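Local coordinates for protein DNA methyltransferase (Nicotiana tabacum, PDB 4ONQ) that probably methylates cytosine at carbon 5 in DNA as a plant DRM enzyme, with this chain its catalytic domain bound to the cofactor analogue sinefungin, at residues A[56-60]-A[338-342]. The protein carries 5 engineered substitutions. Numbering follows the deposited sequence.
Sequences ISSSL and FSSYV. Engineered in segment 56-60: Ser58 (natural residue Arg), Ser59 (natural residue Phe). Engineered in segment 338-342: Ser339 (natural residue Tyr), Ser340 (natural residue Asp).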
loop_
_atom_site.group_PDB
_atom_site.type_symbol
_atom_site.label_atom_id
_atom_site.label_comp_id
_atom_site.label_asym_id
_atom_site.label_seq_id
_atom_site.Cartn_x
_atom_site.Cartn_y
_atom_site.Cartn_z
ATOM N N ILE A 56 14.504 -11.989 5.937
ATOM C CA ILE A 56 13.607 -11.866 4.793
ATOM C C ILE A 56 14.365 -12.008 3.478
ATOM O O ILE A 56 13.919 -12.719 2.577
ATOM C CB ILE A 56 12.825 -10.535 4.821
ATOM C CG1 ILE A 56 11.817 -10.540 5.974
ATOM C CG2 ILE A 56 12.107 -10.306 3.502
ATOM C CD1 ILE A 56 11.177 -9.184 6.243
ATOM N N SER A 57 15.516 -11.347 3.378
ATOM C CA SER A 57 16.352 -11.466 2.186
ATOM C C SER A 57 16.830 -12.899 1.967
ATOM O O SER A 57 16.728 -13.428 0.861
ATOM C CB SER A 57 17.551 -10.521 2.258
ATOM O OG SER A 57 17.143 -9.168 2.161
ATOM N N SER A 58 17.348 -13.526 3.021
ATOM C CA SER A 58 17.856 -14.889 2.909
ATOM C C SER A 58 16.751 -15.853 2.502
ATOM O O SER A 58 16.987 -16.796 1.748
ATOM C CB SER A 58 18.504 -15.347 4.219
ATOM O OG SER A 58 17.535 -15.616 5.217
ATOM N N SER A 59 15.542 -15.605 2.995
ATOM C CA SER A 59 14.408 -16.464 2.679
ATOM C C SER A 59 13.934 -16.242 1.247
ATOM O O SER A 59 13.366 -17.140 0.625
ATOM C CB SER A 59 13.259 -16.221 3.655
ATOM O OG SER A 59 13.638 -16.551 4.978
ATOM N N LEU A 60 14.172 -15.043 0.726
ATOM C CA LEU A 60 13.717 -14.697 -0.616
ATOM C C LEU A 60 14.874 -14.534 -1.593
ATOM O O LEU A 60 15.070 -13.462 -2.165
ATOM C CB LEU A 60 12.860 -13.426 -0.598
ATOM C CG LEU A 60 11.490 -13.521 0.070
ATOM C CD1 LEU A 60 10.765 -12.184 0.004
ATOM C CD2 LEU A 60 10.657 -14.609 -0.581
ATOM N N PHE A 338 4.857 -14.809 7.093
ATOM C CA PHE A 338 5.893 -14.579 6.105
ATOM C C PHE A 338 6.403 -15.928 5.627
ATOM O O PHE A 338 6.667 -16.127 4.439
ATOM C CB PHE A 338 7.047 -13.781 6.703
ATOM C CG PHE A 338 8.275 -13.766 5.840
ATOM C CD1 PHE A 338 8.239 -13.197 4.577
ATOM C CD2 PHE A 338 9.462 -14.319 6.288
ATOM C CE1 PHE A 338 9.365 -13.183 3.776
ATOM C CE2 PHE A 338 10.594 -14.305 5.492
ATOM C CZ PHE A 338 10.546 -13.737 4.234
ATOM N N SER A 339 6.403 -16.892 6.511
ATOM C CA SER A 339 6.872 -18.189 6.154
ATOM C C SER A 339 5.910 -18.818 5.246
ATOM O O SER A 339 6.265 -19.551 4.381
ATOM C CB SER A 339 7.028 -19.048 7.386
ATOM O OG SER A 339 7.998 -18.495 8.239
ATOM N N SER A 340 4.660 -18.547 5.480
ATOM C CA SER A 340 3.629 -19.043 4.579
ATOM C C SER A 340 3.817 -18.471 3.176
ATOM O O SER A 340 3.709 -19.192 2.173
ATOM C CB SER A 340 2.239 -18.704 5.114
ATOM O OG SER A 340 1.962 -19.425 6.304
ATOM N N TYR A 341 4.112 -17.175 3.110
ATOM C CA TYR A 341 4.376 -16.537 1.826
ATOM C C TYR A 341 5.526 -17.229 1.104
ATOM O O TYR A 341 5.422 -17.562 -0.077
ATOM C CB TYR A 341 4.691 -15.052 2.009
ATOM C CG TYR A 341 4.984 -14.330 0.715
ATOM C CD1 TYR A 341 3.973 -13.693 0.010
ATOM C CD2 TYR A 341 6.271 -14.282 0.198
ATOM C CE1 TYR A 341 4.235 -13.033 -1.170
ATOM C CE2 TYR A 341 6.543 -13.630 -0.984
ATOM C CZ TYR A 341 5.522 -13.004 -1.664
ATOM O OH TYR A 341 5.789 -12.350 -2.846
ATOM N N VAL A 342 6.619 -17.444 1.827
ATOM C CA VAL A 342 7.813 -18.056 1.252
ATOM C C VAL A 342 7.551 -19.486 0.775
ATOM O O VAL A 342 7.918 -19.855 -0.345
ATOM C CB VAL A 342 8.971 -18.046 2.266
ATOM C CG1 VAL A 342 10.195 -18.760 1.702
ATOM C CG2 VAL A 342 9.308 -16.618 2.647
#
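Two helices lying over the central mixed sheet of this class I methyltransferase (Rossmann-like) domain meet here: the C-terminal end of helix 50-59 and the start of helix 337-352. Phe338 reaches across first. Its ring tip, CZ, lies 3.6 Å from Ile56 CA, and Ile56 CG1 sits over one ring face at 4.1 Å from the centroid, a CH-pi contact. Leu60 CD1 meets the ring edge. Tyr341 offers its ring edge to Leu60, with CE2 4.2 Å from Leu60 CD2. The rings of Phe338 and Tyr341 both meet Tyr42 on strand 39-45, so the pair rests on the sheet. The Tyr341 side chain is about 10 Å from sinefungin. Val342 points toward engineered Ser59, whose OG hydrogen-bonds back to Thr55 O. No hydrogen bond links the two segments; the contact is mostly apolar. Leu60, just past its helix, completes it: its CD2 lies 4.0 Å from Val342 CG2.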